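Local coordinates for malonyl CoA:acyl carrier protein malonyltransferase (Streptomyces coelicolor, PDB 1NM2) that probably transfers the malonyl group from malonyl-CoA to the acyl carrier protein, supplying malonyl units for fatty acid biosynthesis, at residues A[148-151]-A[152-156]; A[173-176]-A[177-180]; A[101-104]-A[105-109]; A[229-232]-A[233-236]. One frame throughout, in Å; residues are numbered along the deposited sequence.

Interaction 1 (A[148-151]-A[152-156])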
ATOM      1  N   VAL A 148      14.904  -6.437  18.872  1.00 19.02           N
ATOM      2  CA  VAL A 148      16.090  -5.711  19.323  1.00 18.05           C
ATOM      3  C   VAL A 148      16.236  -4.445  18.472  1.00 17.67           C
ATOM      4  O   VAL A 148      16.586  -3.377  18.975  1.00 17.18           O
ATOM      5  CB  VAL A 148      17.368  -6.570  19.169  1.00 18.59           C
ATOM      6  CG1 VAL A 148      18.607  -5.733  19.460  1.00 18.04           C
ATOM      7  CG2 VAL A 148      17.301  -7.773  20.112  1.00 20.22           C
ATOM      8  N   SER A 149      15.958  -4.574  17.181  1.00 15.65           N
ATOM      9  CA  SER A 149      16.055  -3.440  16.269  1.00 17.65           C
ATOM     10  C   SER A 149      15.048  -2.361  16.623  1.00 16.42           C
ATOM     11  O   SER A 149      15.374  -1.178  16.613  1.00 18.83           O
ATOM     12  CB  SER A 149      15.833  -3.893  14.825  1.00 16.66           C
ATOM     13  OG  SER A 149      17.014  -4.454  14.294  1.00 16.73           O
ATOM     14  N   VAL A 150      13.824  -2.772  16.926  1.00 16.42           N
ATOM     15  CA  VAL A 150      12.780  -1.826  17.297  1.00 16.70           C
ATOM     16  C   VAL A 150      13.178  -1.105  18.586  1.00 17.63           C
ATOM     17  O   VAL A 150      13.098   0.121  18.673  1.00 16.83           O
ATOM     18  CB  VAL A 150      11.430  -2.547  17.503  1.00 17.12           C
ATOM     19  CG1 VAL A 150      10.419  -1.610  18.163  1.00 16.40           C
ATOM     20  CG2 VAL A 150      10.904  -3.025  16.154  1.00 17.98           C
ATOM     21  N   ALA A 151      13.619  -1.871  19.581  1.00 16.72           N
ATOM     22  CA  ALA A 151      14.034  -1.289  20.856  1.00 15.99           C
ATOM     23  C   ALA A 151      15.108  -0.227  20.644  1.00 16.27           C
ATOM     24  O   ALA A 151      15.031   0.866  21.196  1.00 17.42           O
ATOM     25  CB  ALA A 151      14.559  -2.387  21.785  1.00 16.28           C
ATOM     26  N   HIS A 152      16.109  -0.554  19.830  1.00 17.06           N
ATOM     27  CA  HIS A 152      17.209   0.360  19.552  1.00 17.65           C
ATOM     28  C   HIS A 152      16.773   1.626  18.817  1.00 18.65           C
ATOM     29  O   HIS A 152      17.040   2.737  19.280  1.00 18.53           O
ATOM     30  CB  HIS A 152      18.291  -0.353  18.732  1.00 19.21           C
ATOM     31  CG  HIS A 152      19.519   0.472  18.502  1.00 19.35           C
ATOM     32  ND1 HIS A 152      20.544   0.555  19.421  1.00 21.86           N
ATOM     33  CD2 HIS A 152      19.876   1.273  17.470  1.00 20.72           C
ATOM     34  CE1 HIS A 152      21.480   1.369  18.964  1.00 23.01           C
ATOM     35  NE2 HIS A 152      21.099   1.818  17.782  1.00 20.62           N
ATOM     36  N   LEU A 153      16.112   1.471  17.672  1.00 17.67           N
ATOM     37  CA  LEU A 153      15.679   2.638  16.912  1.00 18.35           C
ATOM     38  C   LEU A 153      14.750   3.534  17.731  1.00 19.13           C
ATOM     39  O   LEU A 153      14.857   4.756  17.666  1.00 17.83           O
ATOM     40  CB  LEU A 153      14.999   2.215  15.603  1.00 18.19           C
ATOM     41  CG  LEU A 153      13.661   1.480  15.669  1.00 19.00           C
ATOM     42  CD1 LEU A 153      12.528   2.492  15.695  1.00 15.41           C
ATOM     43  CD2 LEU A 153      13.530   0.566  14.449  1.00 16.96           C
ATOM     44  N   GLU A 154      13.849   2.931  18.506  1.00 19.33           N
ATOM     45  CA  GLU A 154      12.933   3.711  19.330  1.00 21.29           C
ATOM     46  C   GLU A 154      13.693   4.462  20.418  1.00 21.54           C
ATOM     47  O   GLU A 154      13.343   5.596  20.763  1.00 19.31           O
ATOM     48  CB  GLU A 154      11.871   2.811  19.970  1.00 21.96           C
ATOM     49  CG  GLU A 154      10.929   2.179  18.961  1.00 25.15           C
ATOM     50  CD  GLU A 154       9.775   1.440  19.607  1.00 26.10           C
ATOM     51  OE1 GLU A 154      10.008   0.681  20.574  1.00 29.61           O
ATOM     52  OE2 GLU A 154       8.633   1.609  19.138  1.00 26.61           O
ATOM     53  N   ARG A 155      14.731   3.828  20.958  1.00 22.89           N
ATOM     54  CA  ARG A 155      15.537   4.468  21.991  1.00 24.72           C
ATOM     55  C   ARG A 155      16.225   5.699  21.414  1.00 23.85           C
ATOM     56  O   ARG A 155      16.511   6.655  22.132  1.00 24.12           O
ATOM     57  CB  ARG A 155      16.600   3.509  22.521  1.00 26.96           C
ATOM     58  CG  ARG A 155      16.264   2.857  23.847  1.00 31.63           C
ATOM     59  CD  ARG A 155      17.495   2.148  24.379  1.00 35.22           C
ATOM     60  NE  ARG A 155      18.617   3.077  24.476  1.00 36.79           N
ATOM     61  CZ  ARG A 155      19.835   2.836  24.001  1.00 38.33           C
ATOM     62  NH1 ARG A 155      20.098   1.690  23.389  1.00 38.31           N
ATOM     63  NH2 ARG A 155      20.790   3.746  24.136  1.00 38.63           N
ATOM     64  N   LEU A 156      16.504   5.659  20.115  1.00 23.53           N
ATOM     65  CA  LEU A 156      17.152   6.776  19.446  1.00 22.69           C
ATOM     66  C   LEU A 156      16.130   7.819  19.020  1.00 22.17           C
ATOM     67  O   LEU A 156      16.489   8.859  18.471  1.00 22.44           O
ATOM     68  CB  LEU A 156      17.946   6.295  18.231  1.00 23.97           C
ATOM     69  CG  LEU A 156      19.405   5.905  18.486  1.00 25.68           C
ATOM     70  CD1 LEU A 156      19.498   4.913  19.643  1.00 24.97           C
ATOM     71  CD2 LEU A 156      19.986   5.307  17.209  1.00 25.40           C
TER
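E154 folds back along V150, one helical turn earlier, and the two side chains lie side by side, pointing the same way. Its CB rests near the carbonyl oxygen of V150. CG sits beside the backbone N of E154 (chi1 -66°), which brings it 3.0 Å from V150 O. Beyond CG the chain is extended. The carboxylate carbon CD then packs 3.4 Å from V150 CG1, and OE1 touches the same methyl. The same V150 O accepts the backbone N of E154 at 2.9 Å. This is one of four i to i+4 bonds from residues 152 to 155 that hold the last turns of helix 146-155. On the inner side of the helix, L153 turns its CG between its backbone N and carbonyl carbon (chi1 67°). CG thereby rests on two neighbouring carbonyl oxygens, S149 O and V150 O, each 3.3 Å away. Its CD2 also reaches S149 O. L153 packs on I169 and A171 of strand 168-172 and on L141 of strand 136-143, so this face lies on the mixed sheet. L156 CD1 sits 3.9 Å above one face of the H152 ring, toward its rim, while H152 NE2 bonds to D184 O.

Interaction 2 (A[173-176]-A[177-180]); sequences GTME and QLAA
T174 O accepts from the backbone N of L178 at 2.9 Å. The CG of L178 packs against the same oxygen at 3.4 Å. This bond closes the first turn of the helix. Beside it, the side chain of Q177 curls back to the chain ahead of the helix. Its CG lies beside the backbone N (chi1 -55°) and the chain is extended beyond, which carries the amide back to T174. There OE1 accepts T174 N at 3.0 Å. The N-H is fairly straight, at 166°, but the donor lies 31° out of the amide plane. In return, Q177 N donates to T174 OG1 at 3.2 Å, although the position of that hydroxyl is less certain. The two bonds together make a capping box, with T174 as the N-cap of helix 175-183. Each residue uses its side chain to accept from the other's backbone N, so the amides of T174 and Q177 both find acceptors at the helix start. G173 lies just before the cap, where the chain turns a corner after strand 168-172, and its CA is 3.6 Å from Q177 OE1. On another flank of the turn, the bent chain of M175 brings SD to L178 CD1 at 4.1 Å, a loose apolar contact. Further along, A179 N bonds to M175 O and A180 N to E176 O. Around the cap, T174 touches H205, and Q177 touches L158. The backbones of G173 and M175 bond to G137 and E135 respectively.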
ATOM      1  N   GLY A 173      11.829   8.913  11.090  1.00 16.41           N
ATOM      2  CA  GLY A 173      11.992  10.005  12.029  1.00 16.54           C
ATOM      3  C   GLY A 173      12.691  11.154  11.330  1.00 17.23           C
ATOM      4  O   GLY A 173      12.628  11.261  10.098  1.00 16.77           O
ATOM      5  N   THR A 174      13.354  12.013  12.101  1.00 16.75           N
ATOM      6  CA  THR A 174      14.062  13.146  11.522  1.00 17.98           C
ATOM      7  C   THR A 174      15.341  12.660  10.855  1.00 19.15           C
ATOM      8  O   THR A 174      15.835  11.571  11.154  1.00 18.88           O
ATOM      9  CB  THR A 174      14.434  14.203  12.598  1.00 19.27           C
ATOM     10  OG1 THR A 174      15.379  13.644  13.519  1.00 19.62           O
ATOM     11  CG2 THR A 174      13.198  14.647  13.363  1.00 18.55           C
ATOM     12  N   MET A 175      15.876  13.465   9.945  1.00 20.02           N
ATOM     13  CA  MET A 175      17.102  13.097   9.258  1.00 22.50           C
ATOM     14  C   MET A 175      18.262  12.957  10.248  1.00 21.90           C
ATOM     15  O   MET A 175      19.140  12.124  10.057  1.00 21.71           O
ATOM     16  CB  MET A 175      17.434  14.130   8.175  1.00 25.23           C
ATOM     17  CG  MET A 175      16.432  14.132   7.021  1.00 29.83           C
ATOM     18  SD  MET A 175      16.236  12.488   6.272  1.00 35.58           S
ATOM     19  CE  MET A 175      17.575  12.514   5.072  1.00 34.77           C
ATOM     20  N   GLU A 176      18.261  13.759  11.311  1.00 24.10           N
ATOM     21  CA  GLU A 176      19.322  13.671  12.315  1.00 24.21           C
ATOM     22  C   GLU A 176      19.277  12.311  13.008  1.00 22.24           C
ATOM     23  O   GLU A 176      20.307  11.666  13.201  1.00 22.64           O
ATOM     24  CB  GLU A 176      19.173  14.764  13.373  1.00 28.11           C
ATOM     25  CG  GLU A 176      19.292  16.181  12.855  1.00 34.24           C
ATOM     26  CD  GLU A 176      19.377  17.194  13.980  1.00 37.16           C
ATOM     27  OE1 GLU A 176      18.532  17.134  14.900  1.00 40.63           O
ATOM     28  OE2 GLU A 176      20.288  18.049  13.946  1.00 39.51           O
ATOM     29  N   GLN A 177      18.078  11.882  13.387  1.00 20.19           N
ATOM     30  CA  GLN A 177      17.908  10.597  14.052  1.00 19.05           C
ATOM     31  C   GLN A 177      18.261   9.457  13.103  1.00 17.58           C
ATOM     32  O   GLN A 177      18.934   8.499  13.492  1.00 18.46           O
ATOM     33  CB  GLN A 177      16.464  10.445  14.548  1.00 19.61           C
ATOM     34  CG  GLN A 177      16.010  11.583  15.454  1.00 21.15           C
ATOM     35  CD  GLN A 177      14.522  11.540  15.789  1.00 21.74           C
ATOM     36  OE1 GLN A 177      13.682  11.236  14.937  1.00 19.49           O
ATOM     37  NE2 GLN A 177      14.192  11.871  17.029  1.00 18.25           N
ATOM     38  N   LEU A 178      17.810   9.555  11.857  1.00 17.53           N
ATOM     39  CA  LEU A 178      18.098   8.512  10.882  1.00 17.75           C
ATOM     40  C   LEU A 178      19.606   8.390  10.678  1.00 19.21           C
ATOM     41  O   LEU A 178      20.132   7.292  10.469  1.00 19.21           O
ATOM     42  CB  LEU A 178      17.391   8.815   9.550  1.00 17.20           C
ATOM     43  CG  LEU A 178      15.883   8.513   9.579  1.00 18.77           C
ATOM     44  CD1 LEU A 178      15.159   9.159   8.391  1.00 18.88           C
ATOM     45  CD2 LEU A 178      15.692   7.009   9.580  1.00 15.19           C
ATOM     46  N   ALA A 179      20.299   9.523  10.746  1.00 19.68           N
ATOM     47  CA  ALA A 179      21.752   9.535  10.589  1.00 19.62           C
ATOM     48  C   ALA A 179      22.390   8.909  11.831  1.00 20.54           C
ATOM     49  O   ALA A 179      23.370   8.172  11.734  1.00 20.54           O
ATOM     50  CB  ALA A 179      22.246  10.965  10.402  1.00 19.89           C
ATOM     51  N   ALA A 180      21.827   9.200  12.999  1.00 20.69           N
ATOM     52  CA  ALA A 180      22.349   8.638  14.244  1.00 21.54           C
ATOM     53  C   ALA A 180      22.153   7.128  14.241  1.00 21.75           C
ATOM     54  O   ALA A 180      22.952   6.385  14.815  1.00 21.49           O
ATOM     55  CB  ALA A 180      21.635   9.253  15.447  1.00 19.46           C
TER

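Interaction 3 (A[101-104]-A[105-109]); sequences EITA and AVFAG
Helix 100-107 begins at the last glycine of a GxSxG sequence, G96, S98 and G100, which fits the nucleophile elbow of an alpha/beta hydrolase-like core. This contact spans nearly the whole of that short helix and the turn that ends it. T103 and F107, one turn apart, lie side by side and point the same way. T103 CG2 is anti to the backbone N (chi1 -53° for OG1), and this methyl meets the far end of the ring at F107 CZ, 3.5 Å away. The carbonyl oxygen of T103 lies over the centre of one ring face, 3.5 Å above the plane. F107 keeps its CG beside its own backbone N, which lays the ring along the preceding turn. The backbone bonds here are mostly weak. T103 O accepts weakly from both V106 N, at 3.1 Å, and F107 N, at 3.3 Å. I102 O is likewise shared by A105 N and V106 N. The mixture of i+3 and i+4 partners suggests a helix that is not quite regular. A108 N to A104 O is firmer, at 3.0 Å. G109 then leaves the helix with positive phi (75°), and its N bonds to V106 O at 2.9 Å. This end is a Schellman motif. The helix is enclosed on several flanks. T103, V106 and F107 pack on V65, I69 and A72 of helix 57-75, respectively. I102 and V106 meet A116 of helix 113-132. E101 and I102 face L248 of helix 241-251, and the backbone of A108 bonds to K226, ahead of strand 228-229.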
ATOM      1  N   GLU A 101      -4.264   0.102   1.002  1.00 16.62           N
ATOM      2  CA  GLU A 101      -5.454  -0.068   1.839  1.00 17.53           C
ATOM      3  C   GLU A 101      -6.656   0.625   1.217  1.00 17.86           C
ATOM      4  O   GLU A 101      -7.797   0.194   1.399  1.00 17.92           O
ATOM      5  CB  GLU A 101      -5.241   0.515   3.238  1.00 20.96           C
ATOM      6  CG  GLU A 101      -4.217  -0.207   4.086  1.00 21.22           C
ATOM      7  CD  GLU A 101      -4.592  -0.178   5.558  1.00 23.68           C
ATOM      8  OE1 GLU A 101      -5.025  -1.232   6.073  1.00 24.24           O
ATOM      9  OE2 GLU A 101      -4.469   0.896   6.191  1.00 20.46           O
ATOM     10  N   ILE A 102      -6.405   1.724   0.513  1.00 17.11           N
ATOM     11  CA  ILE A 102      -7.493   2.441  -0.131  1.00 16.86           C
ATOM     12  C   ILE A 102      -7.943   1.581  -1.304  1.00 15.46           C
ATOM     13  O   ILE A 102      -9.132   1.447  -1.561  1.00 16.61           O
ATOM     14  CB  ILE A 102      -7.050   3.843  -0.635  1.00 18.22           C
ATOM     15  CG1 ILE A 102      -6.818   4.786   0.552  1.00 20.73           C
ATOM     16  CG2 ILE A 102      -8.125   4.438  -1.540  1.00 17.76           C
ATOM     17  CD1 ILE A 102      -5.654   4.410   1.442  1.00 23.96           C
ATOM     18  N   THR A 103      -6.980   0.982  -2.001  1.00 15.43           N
ATOM     19  CA  THR A 103      -7.279   0.120  -3.137  1.00 15.28           C
ATOM     20  C   THR A 103      -8.150  -1.049  -2.677  1.00 16.67           C
ATOM     21  O   THR A 103      -9.120  -1.420  -3.344  1.00 15.60           O
ATOM     22  CB  THR A 103      -5.980  -0.431  -3.760  1.00 16.09           C
ATOM     23  OG1 THR A 103      -5.096   0.661  -4.050  1.00 16.09           O
ATOM     24  CG2 THR A 103      -6.277  -1.194  -5.060  1.00 14.14           C
ATOM     25  N   ALA A 104      -7.799  -1.614  -1.525  1.00 15.70           N
ATOM     26  CA  ALA A 104      -8.528  -2.741  -0.950  1.00 17.59           C
ATOM     27  C   ALA A 104      -9.937  -2.345  -0.512  1.00 17.11           C
ATOM     28  O   ALA A 104     -10.834  -3.183  -0.484  1.00 18.11           O
ATOM     29  CB  ALA A 104      -7.755  -3.310   0.239  1.00 15.57           C
ATOM     30  N   ALA A 105     -10.121  -1.077  -0.153  1.00 16.36           N
ATOM     31  CA  ALA A 105     -11.433  -0.592   0.265  1.00 17.38           C
ATOM     32  C   ALA A 105     -12.394  -0.653  -0.922  1.00 17.51           C
ATOM     33  O   ALA A 105     -13.601  -0.858  -0.754  1.00 18.72           O
ATOM     34  CB  ALA A 105     -11.328   0.839   0.785  1.00 17.04           C
ATOM     35  N   VAL A 106     -11.852  -0.459  -2.119  1.00 14.91           N
ATOM     36  CA  VAL A 106     -12.653  -0.518  -3.332  1.00 16.95           C
ATOM     37  C   VAL A 106     -13.057  -1.977  -3.559  1.00 18.39           C
ATOM     38  O   VAL A 106     -14.228  -2.271  -3.810  1.00 20.14           O
ATOM     39  CB  VAL A 106     -11.861   0.023  -4.560  1.00 17.05           C
ATOM     40  CG1 VAL A 106     -12.699  -0.107  -5.831  1.00 17.60           C
ATOM     41  CG2 VAL A 106     -11.484   1.488  -4.333  1.00 16.17           C
ATOM     42  N   PHE A 107     -12.099  -2.894  -3.442  1.00 17.52           N
ATOM     43  CA  PHE A 107     -12.399  -4.313  -3.624  1.00 18.60           C
ATOM     44  C   PHE A 107     -13.474  -4.805  -2.656  1.00 17.75           C
ATOM     45  O   PHE A 107     -14.289  -5.650  -3.013  1.00 16.91           O
ATOM     46  CB  PHE A 107     -11.145  -5.182  -3.439  1.00 17.30           C
ATOM     47  CG  PHE A 107     -10.007  -4.821  -4.349  1.00 17.73           C
ATOM     48  CD1 PHE A 107     -10.240  -4.178  -5.565  1.00 17.63           C
ATOM     49  CD2 PHE A 107      -8.697  -5.128  -3.993  1.00 17.26           C
ATOM     50  CE1 PHE A 107      -9.182  -3.846  -6.410  1.00 17.90           C
ATOM     51  CE2 PHE A 107      -7.634  -4.800  -4.834  1.00 16.44           C
ATOM     52  CZ  PHE A 107      -7.880  -4.157  -6.042  1.00 17.10           C
ATOM     53  N   ALA A 108     -13.475  -4.281  -1.432  1.00 17.64           N
ATOM     54  CA  ALA A 108     -14.458  -4.697  -0.428  1.00 17.97           C
ATOM     55  C   ALA A 108     -15.777  -3.937  -0.537  1.00 18.68           C
ATOM     56  O   ALA A 108     -16.698  -4.172   0.244  1.00 21.59           O
ATOM     57  CB  ALA A 108     -13.878  -4.534   0.984  1.00 15.12           C
ATOM     58  N   GLY A 109     -15.865  -3.021  -1.493  1.00 19.22           N
ATOM     59  CA  GLY A 109     -17.095  -2.264  -1.673  1.00 20.16           C
ATOM     60  C   GLY A 109     -17.344  -1.184  -0.639  1.00 20.30           C
ATOM     61  O   GLY A 109     -18.479  -0.731  -0.463  1.00 20.36           O
TER

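Interaction 4 (A[229-232]-A[233-236]); sequences YVSN and KDGR
S231 holds its OG anti to its backbone N (chi1 168°), beside the carbonyl carbon, where it can accept from K233 N at 3.3 Å. D234 holds its CG between its backbone N and carbonyl carbon (chi1 53°), which swings the carboxylate toward the chain that follows. OD2 there accepts R236 N at 3.0 Å, with the N-H meeting it from above the carboxylate plane. This is an Asx turn. It carries the chain through G235, whose positive phi suits glycine, and back alongside V230 and S231. S231 N donates to R236 O at 2.9 Å in a nearly straight bond of 169°. G235 N points back to S231 O, but its poor angle makes that bond weak despite its 2.7 Å. These bonds close a tight loop between strand 228-229 of the parallel sheet and helix 241-251. V230 packs against the returning chain: its CG1 lies 3.6 Å from G235 O, and its CA makes a C-H...O contact with R236 O. The arginine side chain meets D234 only through a long salt bridge, R236 NE to D234 OD1 at 3.8 Å, with the oxygen well out of the guanidinium plane. The stronger charge partner of D234 is R247, in a salt bridge to OD2; R247 also bonds weakly to S231 OG. N232 turns its amide toward the probable nucleophile elbow. Its OD1 accepts S98 N and its ND2 donates to G96 O, so both ends of the amide are bound and its rotation is fixed.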
ATOM      1  N   TYR A 229     -12.223  -7.378   5.314  1.00 20.00           N
ATOM      2  CA  TYR A 229     -11.214  -6.337   5.126  1.00 18.68           C
ATOM      3  C   TYR A 229     -10.206  -6.355   6.283  1.00 17.97           C
ATOM      4  O   TYR A 229     -10.568  -6.094   7.430  1.00 19.25           O
ATOM      5  CB  TYR A 229     -11.904  -4.970   5.056  1.00 18.18           C
ATOM      6  CG  TYR A 229     -10.965  -3.812   4.808  1.00 17.55           C
ATOM      7  CD1 TYR A 229     -10.697  -3.368   3.515  1.00 18.15           C
ATOM      8  CD2 TYR A 229     -10.315  -3.182   5.871  1.00 18.24           C
ATOM      9  CE1 TYR A 229      -9.803  -2.322   3.284  1.00 18.51           C
ATOM     10  CE2 TYR A 229      -9.420  -2.145   5.651  1.00 18.77           C
ATOM     11  CZ  TYR A 229      -9.169  -1.721   4.359  1.00 19.03           C
ATOM     12  OH  TYR A 229      -8.265  -0.708   4.146  1.00 21.28           O
ATOM     13  N   VAL A 230      -8.947  -6.654   5.974  1.00 17.89           N
ATOM     14  CA  VAL A 230      -7.889  -6.717   6.985  1.00 17.68           C
ATOM     15  C   VAL A 230      -7.126  -5.396   7.029  1.00 18.00           C
ATOM     16  O   VAL A 230      -6.603  -4.942   6.008  1.00 17.03           O
ATOM     17  CB  VAL A 230      -6.903  -7.869   6.676  1.00 17.20           C
ATOM     18  CG1 VAL A 230      -5.828  -7.951   7.755  1.00 17.51           C
ATOM     19  CG2 VAL A 230      -7.662  -9.187   6.596  1.00 17.03           C
ATOM     20  N   SER A 231      -7.042  -4.805   8.220  1.00 16.98           N
ATOM     21  CA  SER A 231      -6.393  -3.504   8.419  1.00 16.88           C
ATOM     22  C   SER A 231      -4.930  -3.462   8.880  1.00 16.66           C
ATOM     23  O   SER A 231      -4.507  -4.236   9.746  1.00 16.88           O
ATOM     24  CB  SER A 231      -7.253  -2.673   9.385  1.00 14.54           C
ATOM     25  OG  SER A 231      -6.579  -1.511   9.841  1.00 16.58           O
ATOM     26  N   ASN A 232      -4.182  -2.518   8.303  1.00 16.75           N
ATOM     27  CA  ASN A 232      -2.762  -2.289   8.600  1.00 17.64           C
ATOM     28  C   ASN A 232      -2.468  -1.908  10.048  1.00 17.00           C
ATOM     29  O   ASN A 232      -1.380  -2.166  10.556  1.00 17.03           O
ATOM     30  CB  ASN A 232      -2.210  -1.154   7.734  1.00 17.41           C
ATOM     31  CG  ASN A 232      -1.892  -1.582   6.327  1.00 17.58           C
ATOM     32  OD1 ASN A 232      -1.401  -0.784   5.537  1.00 18.59           O
ATOM     33  ND2 ASN A 232      -2.165  -2.841   6.001  1.00 16.72           N
ATOM     34  N   LYS A 233      -3.422  -1.248  10.689  1.00 16.43           N
ATOM     35  CA  LYS A 233      -3.245  -0.794  12.065  1.00 19.50           C
ATOM     36  C   LYS A 233      -2.855  -1.893  13.043  1.00 17.57           C
ATOM     37  O   LYS A 233      -1.895  -1.757  13.798  1.00 17.40           O
ATOM     38  CB  LYS A 233      -4.532  -0.117  12.558  1.00 19.30           C
ATOM     39  CG  LYS A 233      -4.611   0.105  14.065  1.00 23.20           C
ATOM     40  CD  LYS A 233      -4.428   1.563  14.429  1.00 24.92           C
ATOM     41  CE  LYS A 233      -4.898   1.848  15.855  1.00 25.71           C
ATOM     42  NZ  LYS A 233      -4.175   1.034  16.868  1.00 25.08           N
ATOM     43  N   ASP A 234      -3.604  -2.984  13.018  1.00 17.76           N
ATOM     44  CA  ASP A 234      -3.383  -4.077  13.946  1.00 19.24           C
ATOM     45  C   ASP A 234      -3.665  -5.447  13.330  1.00 19.75           C
ATOM     46  O   ASP A 234      -3.792  -6.435  14.047  1.00 20.52           O
ATOM     47  CB  ASP A 234      -4.298  -3.863  15.145  1.00 18.38           C
ATOM     48  CG  ASP A 234      -5.745  -3.676  14.732  1.00 19.70           C
ATOM     49  OD1 ASP A 234      -6.557  -3.257  15.577  1.00 20.52           O
ATOM     50  OD2 ASP A 234      -6.070  -3.951  13.553  1.00 17.83           O
ATOM     51  N   GLY A 235      -3.780  -5.497  12.006  1.00 20.21           N
ATOM     52  CA  GLY A 235      -4.045  -6.759  11.336  1.00 20.38           C
ATOM     53  C   GLY A 235      -5.423  -7.350  11.601  1.00 21.35           C
ATOM     54  O   GLY A 235      -5.662  -8.526  11.319  1.00 20.51           O
ATOM     55  N   ARG A 236      -6.342  -6.551  12.128  1.00 20.66           N
ATOM     56  CA  ARG A 236      -7.683  -7.057  12.408  1.00 22.84           C
ATOM     57  C   ARG A 236      -8.668  -6.848  11.261  1.00 21.86           C
ATOM     58  O   ARG A 236      -8.489  -5.974  10.412  1.00 20.44           O
ATOM     59  CB  ARG A 236      -8.249  -6.404  13.671  1.00 25.82           C
ATOM     60  CG  ARG A 236      -7.512  -6.767  14.952  1.00 30.73           C
ATOM     61  CD  ARG A 236      -8.209  -6.177  16.166  1.00 37.03           C
ATOM     62  NE  ARG A 236      -7.498  -6.487  17.406  1.00 42.34           N
ATOM     63  CZ  ARG A 236      -7.928  -6.151  18.617  1.00 44.96           C
ATOM     64  NH1 ARG A 236      -9.073  -5.491  18.759  1.00 45.51           N
ATOM     65  NH2 ARG A 236      -7.214  -6.473  19.690  1.00 46.36           N
TER

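From the N terminus, interaction 3 comes first, then interactions 1, 2 and 4. They run in series, and none nests in or crosses another. Each closes a local turn within one continuous stretch. Interactions 3 and 4 touch in the hydrolase-like core. E101 takes N232 N on OE1 at 2.7 Å and Y229 OH on its carbonyl O at 2.9 Å, both probable hydrogen bonds. These bonds tie helix 100-107 to the end of strand 228-229 and the loop after it. Interactions 1 and 2 belong to helices 146-155 and 175-183 beside the mixed sheet. They meet where L156 CD2 packs 4.0 Å from A180 O. Interactions 1 and 3 lie about 33 Å apart between centres.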